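Local coordinates for protein enterotoxin SEN variant (Staphylococcus aureus, PDB 6KRY) that probably acts as a superantigen toxin of the staphylococcal enterotoxin family, which as a rule links MHC class II molecules to T-cell receptors, at residues Asn20-Tyr25 with Phe203-Tyr207; Phe135-Thr139 with Lys152-Leu157; Gln172-Phe178 with Phe188-Tyr193. One frame throughout, in Å; residues are numbered along the deposited sequence.

How the contacts relate
The three contacts meet around helix 146-161. Contact 1 joins helix 15-26 to the loop after helix 200-203, and so the OB-fold part to the beta-grasp part. Contact 2 lays helix 146-161 on one outermost strand of the beta-grasp sheet, and contact 3 is the hairpin at the other edge. Their centres lie about 14 to 15 Å apart. Arg154, on the helix of contact 2, reaches the other two: its CB lies 3.6 Å from Tyr25 CE1, and its NH2 lies 3.6 Å from Tyr190 CB. Val153 CG1 reaches Ile176 CD1 at 3.6 Å, joining contacts 2 and 3. Phe206 CE2 meets Tyr190 CZ at 3.7 Å, between contacts 1 and 3.

Contact 1. Residues Asn20-Tyr25 with Phe203-Tyr207; sequences NLTSYY and FFQFY
Asn20 opens the contact by setting its CB at the edge of the Phe203 ring, near the ring plane. One residue on, Leu21 turns its CD2 branch onto a face of the same ring. CD2 lies 3.7 Å from the Phe203 ring centroid, 20° off the normal, in a CH-pi contact. It sits offset toward the rim and is 3.5 Å from Phe203 CD2. Ile195 also touches both Leu21 and Phe203.

Tyr24 is the next to reach across. Its ring offers a face to the edge of Phe204, a T-shaped pair with centroids 4.8 Å apart and planes at 73°. Phe204 CE2 stands over the centre of the Tyr24 ring and is 3.6 Å from Tyr24 CE1. Tyr24 OH is hydrogen-bonded to Tyr87 O, which ties the far end of the ring to strand 86-88.

Tyr25 and Phe204 point at each other from opposite sides of the contact. With CG anti to the carbonyl carbon (chi1 -73°), the Tyr25 ring is carried toward Phe204, and its OH ends 3.4 Å from Phe204 CE1. A water lies in the plane of the Tyr25 ring, 2.7 Å from Tyr25 OH, and donates to Tyr207 OH at 2.6 Å. Tyr207 OH is also hydrogen-bonded to Asp150.

The contact joins residues of the OB-fold domain to a loop of the beta-grasp domain. Its chemistry is mostly aromatic and apolar, so packing carries it, and the water gives the hydroxyls of two buried tyrosines a shared polar partner.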
loop_
_atom_site.group_PDB
_atom_site.type_symbol
_atom_site.label_atom_id
_atom_site.label_comp_id
_atom_site.label_asym_id
_atom_site.label_seq_id
_atom_site.Cartn_x
_atom_site.Cartn_y
_atom_site.Cartn_z
ATOM N N ASN A 20 3.402 0.532 16.097
ATOM C CA ASN A 20 4.175 0.415 14.829
ATOM C C ASN A 20 3.293 0.740 13.608
ATOM O O ASN A 20 3.769 1.442 12.726
ATOM C CB ASN A 20 4.799 -0.966 14.709
ATOM C CG ASN A 20 5.956 -1.095 15.675
ATOM O OD1 ASN A 20 5.953 -1.949 16.548
ATOM N ND2 ASN A 20 6.893 -0.177 15.582
ATOM N N LEU A 21 2.027 0.302 13.590
ATOM C CA LEU A 21 1.121 0.658 12.480
ATOM C C LEU A 21 0.879 2.178 12.448
ATOM O O LEU A 21 0.810 2.777 11.374
ATOM C CB LEU A 21 -0.186 -0.134 12.593
ATOM C CG LEU A 21 -0.038 -1.621 12.270
ATOM C CD1 LEU A 21 -1.302 -2.379 12.638
ATOM C CD2 LEU A 21 0.243 -1.816 10.787
ATOM N N THR A 22 0.744 2.791 13.617
ATOM C CA THR A 22 0.545 4.225 13.688
ATOM C C THR A 22 1.696 4.964 12.991
ATOM O O THR A 22 1.452 5.946 12.269
ATOM C CB THR A 22 0.418 4.685 15.147
ATOM O OG1 THR A 22 -0.708 4.080 15.786
ATOM C CG2 THR A 22 0.245 6.179 15.267
ATOM N N SER A 23 2.940 4.548 13.265
ATOM C CA SER A 23 4.123 5.158 12.634
ATOM C C SER A 23 4.028 5.042 11.104
ATOM O O SER A 23 4.215 5.994 10.362
ATOM C CB SER A 23 5.365 4.500 13.148
ATOM O OG SER A 23 6.465 4.951 12.393
ATOM N N TYR A 24 3.687 3.842 10.632
ATOM C CA TYR A 24 3.578 3.577 9.191
ATOM C C TYR A 24 2.533 4.455 8.479
ATOM O O TYR A 24 2.695 4.769 7.279
ATOM C CB TYR A 24 3.281 2.104 8.945
ATOM C CG TYR A 24 4.509 1.332 8.555
ATOM C CD1 TYR A 24 5.120 1.569 7.340
ATOM C CD2 TYR A 24 5.087 0.430 9.419
ATOM C CE1 TYR A 24 6.253 0.863 6.968
ATOM C CE2 TYR A 24 6.223 -0.285 9.060
ATOM C CZ TYR A 24 6.831 -0.037 7.849
ATOM O OH TYR A 24 7.960 -0.749 7.519
ATOM N N TYR A 25 1.476 4.888 9.197
ATOM C CA TYR A 25 0.375 5.588 8.600
ATOM C C TYR A 25 0.323 7.045 9.084
ATOM O O TYR A 25 -0.601 7.743 8.696
ATOM C CB TYR A 25 -0.949 4.847 8.800
ATOM C CG TYR A 25 -1.049 3.611 7.946
ATOM C CD1 TYR A 25 -1.110 3.716 6.563
ATOM C CD2 TYR A 25 -0.891 2.348 8.485
ATOM C CE1 TYR A 25 -1.117 2.590 5.755
ATOM C CE2 TYR A 25 -0.901 1.208 7.700
ATOM C CZ TYR A 25 -1.012 1.337 6.329
ATOM O OH TYR A 25 -1.025 0.227 5.543
ATOM N N PHE A 203 3.399 -7.192 7.862
ATOM C CA PHE A 203 2.206 -6.370 7.670
ATOM C C PHE A 203 1.807 -6.259 6.186
ATOM O O PHE A 203 0.615 -6.223 5.810
ATOM C CB PHE A 203 2.410 -4.919 8.149
ATOM C CG PHE A 203 2.712 -4.673 9.608
ATOM C CD1 PHE A 203 2.375 -5.589 10.590
ATOM C CD2 PHE A 203 3.284 -3.463 9.994
ATOM C CE1 PHE A 203 2.622 -5.305 11.924
ATOM C CE2 PHE A 203 3.543 -3.192 11.335
ATOM C CZ PHE A 203 3.207 -4.115 12.297
ATOM N N PHE A 204 2.805 -6.093 5.319
ATOM C CA PHE A 204 2.505 -5.641 3.965
ATOM C C PHE A 204 2.721 -6.747 2.932
ATOM O O PHE A 204 2.620 -6.503 1.720
ATOM C CB PHE A 204 3.343 -4.397 3.666
ATOM C CG PHE A 204 3.122 -3.288 4.660
ATOM C CD1 PHE A 204 1.844 -2.841 4.925
ATOM C CD2 PHE A 204 4.181 -2.727 5.351
ATOM C CE1 PHE A 204 1.611 -1.910 5.924
ATOM C CE2 PHE A 204 3.948 -1.766 6.331
ATOM C CZ PHE A 204 2.670 -1.346 6.595
ATOM N N GLN A 205 3.034 -7.967 3.379
ATOM C CA GLN A 205 3.263 -9.072 2.451
ATOM C C GLN A 205 2.058 -9.311 1.513
ATOM O O GLN A 205 2.246 -9.742 0.376
ATOM C CB GLN A 205 3.654 -10.348 3.213
ATOM C CG GLN A 205 3.919 -11.528 2.295
ATOM C CD GLN A 205 4.471 -12.693 3.081
ATOM O OE1 GLN A 205 4.545 -12.644 4.312
ATOM N NE2 GLN A 205 4.901 -13.729 2.370
ATOM N N PHE A 206 0.844 -8.986 1.945
ATOM C CA PHE A 206 -0.322 -9.220 1.098
ATOM C C PHE A 206 -0.282 -8.383 -0.188
ATOM O O PHE A 206 -0.971 -8.747 -1.175
ATOM C CB PHE A 206 -1.649 -9.002 1.843
ATOM C CG PHE A 206 -2.031 -7.584 2.184
ATOM C CD1 PHE A 206 -1.396 -6.896 3.212
ATOM C CD2 PHE A 206 -3.063 -6.953 1.513
ATOM C CE1 PHE A 206 -1.783 -5.613 3.568
ATOM C CE2 PHE A 206 -3.453 -5.682 1.875
ATOM C CZ PHE A 206 -2.805 -4.997 2.871
ATOM N N TYR A 207 0.478 -7.282 -0.197
ATOM C CA TYR A 207 0.613 -6.446 -1.406
ATOM C C TYR A 207 1.508 -7.105 -2.480
ATOM O O TYR A 207 1.661 -6.522 -3.574
ATOM C CB TYR A 207 1.149 -5.066 -1.031
ATOM C CG TYR A 207 0.209 -4.189 -0.254
ATOM C CD1 TYR A 207 -1.109 -4.005 -0.649
ATOM C CD2 TYR A 207 0.671 -3.433 0.810
ATOM C CE1 TYR A 207 -1.952 -3.155 0.061
ATOM C CE2 TYR A 207 -0.160 -2.585 1.525
ATOM C CZ TYR A 207 -1.486 -2.440 1.147
ATOM O OH TYR A 207 -2.327 -1.625 1.870
HETATM O O HOH W 1 -1.486 0.651 2.925
#

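Contact 2. Residues Phe135-Thr139 with Lys152-Leu157; sequences FVIKT and KVRFKL
Lys156 runs across the ring of Phe135, the two side chains heading in opposite directions, where helix 146-161 packs on the beta-grasp sheet. Strand 130-139 is an outermost strand of that sheet. The short segments run roughly antiparallel, at 142°, with axes 9.2 Å apart at closest approach.

Lys156 bends over one face of the Phe135 ring. Its CD lies 4.2 Å from the ring centroid, 19° off the normal, a CH-pi contact offset toward the rim. Lys156 CB is 3.8 Å from Phe135 CZ. Lys156 NZ is farther from the ring, so any cation-pi attraction is weak at most. The lysine reaches over the ring because its chain turns at chi2 and again beyond it. Leu157 CD2 comes to the edge of the Phe135 ring, near its plane.

Ile137, two residues on, is the next side chain directed at the helix. Its CD1 meets Val153 CG2 at 3.9 Å, and its CG2 packs on Lys152 CB at 4.0 Å. The buried Ile137 and Val153 continue the packing inward. Both touch Ile220, and Val153 and Leu157 touch Val222, on strand 218-225.

The strand itself is held by backbone hydrogen bonds: Phe135 with Val123, Ile137 with Ile121, and Thr139 with Arg119. Glu148, one turn earlier on the helix, forms a salt bridge with Lys152 and a hydrogen bond with Thr139 OG1. The ammonium group of Lys152 thus has partners on both helix and strand. Its chain is extended beyond CG and runs out toward the strand end, where Lys152 NZ donates to Lys138 O at 2.8 Å, with a C=O...donor angle of 160°.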
loop_
_atom_site.group_PDB
_atom_site.type_symbol
_atom_site.label_atom_id
_atom_site.label_comp_id
_atom_site.label_asym_id
_atom_site.label_seq_id
_atom_site.Cartn_x
_atom_site.Cartn_y
_atom_site.Cartn_z
ATOM N N PHE A 135 -13.625 12.507 0.506
ATOM C CA PHE A 135 -12.396 13.121 0.039
ATOM C C PHE A 135 -11.946 12.395 -1.233
ATOM O O PHE A 135 -12.523 11.379 -1.594
ATOM C CB PHE A 135 -11.333 13.141 1.138
ATOM C CG PHE A 135 -10.906 11.804 1.669
ATOM C CD1 PHE A 135 -9.987 11.021 0.973
ATOM C CD2 PHE A 135 -11.389 11.355 2.880
ATOM C CE1 PHE A 135 -9.556 9.827 1.511
ATOM C CE2 PHE A 135 -10.985 10.130 3.386
ATOM C CZ PHE A 135 -10.057 9.382 2.708
ATOM N N VAL A 136 -10.928 12.931 -1.905
ATOM C CA VAL A 136 -10.381 12.269 -3.047
ATOM C C VAL A 136 -8.921 11.952 -2.773
ATOM O O VAL A 136 -8.313 12.504 -1.912
ATOM C CB VAL A 136 -10.516 13.071 -4.350
ATOM C CG1 VAL A 136 -11.954 13.499 -4.586
ATOM C CG2 VAL A 136 -9.570 14.240 -4.369
ATOM N N ILE A 137 -8.399 11.020 -3.564
ATOM C CA ILE A 137 -6.970 10.747 -3.685
ATOM C C ILE A 137 -6.672 10.836 -5.184
ATOM O O ILE A 137 -7.598 10.775 -6.017
ATOM C CB ILE A 137 -6.597 9.377 -3.096
ATOM C CG1 ILE A 137 -7.296 8.261 -3.871
ATOM C CG2 ILE A 137 -6.904 9.305 -1.603
ATOM C CD1 ILE A 137 -6.861 6.873 -3.491
ATOM N N LYS A 138 -5.406 11.016 -5.524
ATOM C CA LYS A 138 -5.026 11.271 -6.875
ATOM C C LYS A 138 -3.862 10.374 -7.271
ATOM O O LYS A 138 -3.104 9.935 -6.437
ATOM C CB LYS A 138 -4.566 12.717 -7.025
ATOM C CG LYS A 138 -5.658 13.719 -6.714
ATOM C CD LYS A 138 -5.271 15.153 -6.941
ATOM C CE LYS A 138 -6.255 16.044 -6.222
ATOM N NZ LYS A 138 -6.300 17.362 -6.874
ATOM N N THR A 139 -3.763 10.114 -8.569
ATOM C CA THR A 139 -2.644 9.358 -9.155
ATOM C C THR A 139 -2.387 9.903 -10.558
ATOM O O THR A 139 -3.302 10.433 -11.202
ATOM C CB THR A 139 -2.899 7.845 -9.180
ATOM O OG1 THR A 139 -1.749 7.145 -9.643
ATOM C CG2 THR A 139 -4.060 7.443 -10.055
ATOM N N LYS A 152 -2.764 5.634 0.296
ATOM C CA LYS A 152 -3.187 7.032 0.288
ATOM C C LYS A 152 -4.479 7.242 1.098
ATOM O O LYS A 152 -4.581 8.183 1.916
ATOM C CB LYS A 152 -3.347 7.497 -1.155
ATOM C CG LYS A 152 -2.030 7.752 -1.851
ATOM C CD LYS A 152 -2.180 8.183 -3.276
ATOM C CE LYS A 152 -0.843 8.658 -3.803
ATOM N NZ LYS A 152 -0.813 8.779 -5.285
ATOM N N VAL A 153 -5.432 6.319 0.974
ATOM C CA VAL A 153 -6.642 6.358 1.818
ATOM C C VAL A 153 -6.306 6.160 3.312
ATOM O O VAL A 153 -6.790 6.931 4.170
ATOM C CB VAL A 153 -7.663 5.306 1.357
ATOM C CG1 VAL A 153 -8.867 5.205 2.273
ATOM C CG2 VAL A 153 -8.157 5.654 -0.022
ATOM N N ARG A 154 -5.534 5.120 3.636
ATOM C CA ARG A 154 -5.256 4.796 5.007
ATOM C C ARG A 154 -4.527 5.960 5.696
ATOM O O ARG A 154 -4.832 6.271 6.876
ATOM C CB ARG A 154 -4.503 3.479 5.111
ATOM C CG ARG A 154 -5.379 2.272 4.843
ATOM C CD ARG A 154 -4.676 0.975 5.178
ATOM N NE ARG A 154 -5.336 -0.153 4.529
ATOM C CZ ARG A 154 -5.329 -1.387 4.970
ATOM N NH1 ARG A 154 -4.991 -1.655 6.223
ATOM N NH2 ARG A 154 -5.665 -2.352 4.132
ATOM N N PHE A 155 -3.616 6.626 4.972
ATOM C CA PHE A 155 -2.903 7.753 5.519
ATOM C C PHE A 155 -3.912 8.844 5.948
ATOM O O PHE A 155 -3.832 9.429 7.028
ATOM C CB PHE A 155 -1.918 8.257 4.464
ATOM C CG PHE A 155 -0.971 9.272 5.021
ATOM C CD1 PHE A 155 0.137 8.863 5.734
ATOM C CD2 PHE A 155 -1.260 10.635 4.920
ATOM C CE1 PHE A 155 0.979 9.809 6.303
ATOM C CE2 PHE A 155 -0.397 11.587 5.451
ATOM C CZ PHE A 155 0.706 11.166 6.165
ATOM N N LYS A 156 -4.878 9.114 5.077
ATOM C CA LYS A 156 -5.898 10.133 5.360
ATOM C C LYS A 156 -6.827 9.676 6.491
ATOM O O LYS A 156 -7.181 10.451 7.409
ATOM C CB LYS A 156 -6.675 10.409 4.087
ATOM C CG LYS A 156 -6.016 11.404 3.158
ATOM C CD LYS A 156 -6.919 12.608 2.923
ATOM C CE LYS A 156 -7.517 13.123 4.219
ATOM N NZ LYS A 156 -7.694 14.596 4.187
ATOM N N LEU A 157 -7.175 8.398 6.512
ATOM C CA LEU A 157 -8.010 7.915 7.606
ATOM C C LEU A 157 -7.259 8.002 8.939
ATOM O O LEU A 157 -7.902 8.218 10.017
ATOM C CB LEU A 157 -8.475 6.476 7.376
ATOM C CG LEU A 157 -9.403 6.225 6.207
ATOM C CD1 LEU A 157 -9.682 4.733 6.060
ATOM C CD2 LEU A 157 -10.704 6.996 6.322
#

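Contact 3. Residues Gln172-Phe178 with Phe188-Tyr193; sequences QKGCIFF and FYYDLY
Tyr189 lies beside Phe177 in a non-hydrogen-bonded pair of the antiparallel hairpin 173-180/188-191, both side chains pointing the same way. Tyr189 CB lies near Ile176 O and stands 3.5 Å from the Phe177 ring centroid, almost on the normal, as a CH-pi contact. Its CG sits near Phe177 CZ and CE2. Beyond it, CD1 approaches Phe177 CZ at 3.6 Å, while CD2 meets Cys175 CB at 4.0 Å. The ring then carries OH away from strand 173-180. CG lies between the backbone N and the carbonyl carbon (chi1 78°), which sets the ring alongside Phe177.

The other face of the sheet carries Ile176, Phe178, Phe188 and Tyr190. Phe178 CB lies over a face of the Phe188 ring, offset toward its rim, 3.8 Å from the centroid. The Phe178 and Phe188 rings are nearly parallel but barely overlap. Phe178 CE1 also meets Tyr190 CD2, completing an aromatic cluster.

Ile176 and Tyr190 exchange backbone hydrogen bonds, as do Phe178 and Phe188, with Phe178 N 2.8 Å from Phe188 O. Where strand 188-191 ends, Leu192 N donates to Gly174 O, and Asp191 OD1 accepts from Tyr193 N at 2.9 Å in an Asx turn. A water bridges Gly174 N and Asp191 OD1. Asp191 OD2 takes a hydrogen bond from Lys8 N. Backbone bonds thus set the register, and aromatic side chains pack across the strands on both faces.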
loop_
_atom_site.group_PDB
_atom_site.type_symbol
_atom_site.label_atom_id
_atom_site.label_comp_id
_atom_site.label_asym_id
_atom_site.label_seq_id
_atom_site.Cartn_x
_atom_site.Cartn_y
_atom_site.Cartn_z
ATOM N N GLN A 172 -13.566 0.779 16.229
ATOM C CA GLN A 172 -13.172 -0.584 16.594
ATOM C C GLN A 172 -13.067 -1.502 15.386
ATOM O O GLN A 172 -12.380 -2.519 15.461
ATOM C CB GLN A 172 -14.143 -1.201 17.610
ATOM C CG GLN A 172 -13.841 -0.796 19.049
ATOM C CD GLN A 172 -12.447 -1.192 19.485
ATOM O OE1 GLN A 172 -11.996 -2.316 19.242
ATOM N NE2 GLN A 172 -11.760 -0.255 20.138
ATOM N N LYS A 173 -13.815 -1.208 14.320
ATOM C CA LYS A 173 -13.786 -2.048 13.156
ATOM C C LYS A 173 -13.879 -1.138 11.922
ATOM O O LYS A 173 -14.365 0.013 11.990
ATOM C CB LYS A 173 -14.943 -3.056 13.101
ATOM C CG LYS A 173 -15.032 -4.050 14.265
ATOM C CD LYS A 173 -16.128 -5.101 14.120
ATOM C CE LYS A 173 -15.956 -6.261 15.089
ATOM N NZ LYS A 173 -17.049 -7.246 14.937
ATOM N N GLY A 174 -13.418 -1.673 10.799
ATOM C CA GLY A 174 -13.539 -0.905 9.580
ATOM C C GLY A 174 -13.029 -1.663 8.383
ATOM O O GLY A 174 -12.187 -2.545 8.486
ATOM N N CYS A 175 -13.479 -1.226 7.209
ATOM C CA CYS A 175 -13.006 -1.827 6.004
ATOM C C CYS A 175 -13.044 -0.808 4.841
ATOM O O CYS A 175 -13.706 0.224 4.891
ATOM C CB CYS A 175 -13.788 -3.078 5.679
ATOM S SG CYS A 175 -15.534 -2.751 5.331
ATOM N N ILE A 176 -12.275 -1.146 3.815
ATOM C CA ILE A 176 -12.095 -0.350 2.626
ATOM C C ILE A 176 -12.462 -1.213 1.424
ATOM O O ILE A 176 -11.907 -2.244 1.208
ATOM C CB ILE A 176 -10.675 0.223 2.534
ATOM C CG1 ILE A 176 -10.571 1.023 1.242
ATOM C CG2 ILE A 176 -9.591 -0.844 2.641
ATOM C CD1 ILE A 176 -9.309 1.816 1.069
ATOM N N PHE A 177 -13.460 -0.738 0.666
ATOM C CA PHE A 177 -13.997 -1.410 -0.485
ATOM C C PHE A 177 -13.574 -0.701 -1.766
ATOM O O PHE A 177 -13.708 0.488 -1.857
ATOM C CB PHE A 177 -15.524 -1.329 -0.490
ATOM C CG PHE A 177 -16.206 -2.536 0.078
ATOM C CD1 PHE A 177 -16.493 -3.621 -0.736
ATOM C CD2 PHE A 177 -16.523 -2.591 1.427
ATOM C CE1 PHE A 177 -17.114 -4.747 -0.208
ATOM C CE2 PHE A 177 -17.133 -3.716 1.950
ATOM C CZ PHE A 177 -17.436 -4.778 1.127
ATOM N N PHE A 178 -13.155 -1.474 -2.755
ATOM C CA PHE A 178 -12.757 -0.979 -4.055
ATOM C C PHE A 178 -13.837 -1.404 -5.042
ATOM O O PHE A 178 -14.029 -2.607 -5.225
ATOM C CB PHE A 178 -11.378 -1.526 -4.439
ATOM C CG PHE A 178 -10.281 -1.066 -3.509
ATOM C CD1 PHE A 178 -10.004 -1.751 -2.341
ATOM C CD2 PHE A 178 -9.559 0.085 -3.789
ATOM C CE1 PHE A 178 -9.005 -1.314 -1.482
ATOM C CE2 PHE A 178 -8.572 0.530 -2.920
ATOM C CZ PHE A 178 -8.296 -0.178 -1.775
ATOM N N PHE A 188 -14.049 -5.634 -4.129
ATOM C CA PHE A 188 -13.325 -6.368 -3.098
ATOM C C PHE A 188 -12.966 -5.391 -1.987
ATOM O O PHE A 188 -12.998 -4.169 -2.197
ATOM C CB PHE A 188 -12.058 -7.013 -3.660
ATOM C CG PHE A 188 -11.098 -6.043 -4.305
ATOM C CD1 PHE A 188 -11.298 -5.614 -5.598
ATOM C CD2 PHE A 188 -10.006 -5.544 -3.602
ATOM C CE1 PHE A 188 -10.415 -4.729 -6.200
ATOM C CE2 PHE A 188 -9.123 -4.664 -4.202
ATOM C CZ PHE A 188 -9.315 -4.272 -5.502
ATOM N N TYR A 189 -12.645 -5.943 -0.815
ATOM C CA TYR A 189 -12.368 -5.131 0.310
ATOM C C TYR A 189 -11.160 -5.672 1.079
ATOM O O TYR A 189 -10.778 -6.819 0.906
ATOM C CB TYR A 189 -13.612 -5.013 1.191
ATOM C CG TYR A 189 -13.916 -6.194 2.085
ATOM C CD1 TYR A 189 -14.777 -7.204 1.676
ATOM C CD2 TYR A 189 -13.384 -6.279 3.363
ATOM C CE1 TYR A 189 -15.083 -8.273 2.511
ATOM C CE2 TYR A 189 -13.673 -7.339 4.202
ATOM C CZ TYR A 189 -14.546 -8.326 3.785
ATOM O OH TYR A 189 -14.849 -9.354 4.632
ATOM N N TYR A 190 -10.554 -4.780 1.871
ATOM C CA TYR A 190 -9.617 -5.136 2.909
ATOM C C TYR A 190 -10.201 -4.734 4.268
ATOM O O TYR A 190 -10.882 -3.702 4.391
ATOM C CB TYR A 190 -8.279 -4.427 2.717
ATOM C CG TYR A 190 -7.518 -4.774 1.463
ATOM C CD1 TYR A 190 -7.393 -6.087 1.031
ATOM C CD2 TYR A 190 -6.845 -3.798 0.753
ATOM C CE1 TYR A 190 -6.701 -6.411 -0.124
ATOM C CE2 TYR A 190 -6.125 -4.104 -0.386
ATOM C CZ TYR A 190 -6.037 -5.421 -0.822
ATOM O OH TYR A 190 -5.317 -5.752 -1.933
ATOM N N ASP A 191 -9.920 -5.553 5.277
ATOM C CA ASP A 191 -10.251 -5.262 6.626
ATOM C C ASP A 191 -9.076 -4.487 7.220
ATOM O O ASP A 191 -7.960 -5.005 7.280
ATOM C CB ASP A 191 -10.532 -6.577 7.348
ATOM C CG ASP A 191 -10.762 -6.519 8.847
ATOM O OD1 ASP A 191 -10.556 -5.429 9.465
ATOM O OD2 ASP A 191 -11.147 -7.605 9.414
ATOM N N LEU A 192 -9.347 -3.274 7.693
ATOM C CA LEU A 192 -8.354 -2.370 8.237
ATOM C C LEU A 192 -7.616 -2.948 9.446
ATOM O O LEU A 192 -6.469 -2.559 9.679
ATOM C CB LEU A 192 -9.004 -1.032 8.617
ATOM C CG LEU A 192 -9.559 -0.197 7.461
ATOM C CD1 LEU A 192 -10.264 1.030 8.004
ATOM C CD2 LEU A 192 -8.461 0.192 6.478
ATOM N N TYR A 193 -8.267 -3.823 10.227
ATOM C CA TYR A 193 -7.677 -4.323 11.455
ATOM C C TYR A 193 -7.213 -5.763 11.284
ATOM O O TYR A 193 -6.904 -6.414 12.264
ATOM C CB TYR A 193 -8.679 -4.127 12.592
ATOM C CG TYR A 193 -8.885 -2.669 12.907
ATOM C CD1 TYR A 193 -7.852 -1.889 13.383
ATOM C CD2 TYR A 193 -10.110 -2.061 12.701
ATOM C CE1 TYR A 193 -8.036 -0.541 13.672
ATOM C CE2 TYR A 193 -10.302 -0.708 12.955
ATOM C CZ TYR A 193 -9.266 0.049 13.451
ATOM O OH TYR A 193 -9.500 1.354 13.709
HETATM O O HOH W 2 -12.380 -4.271 11.223
#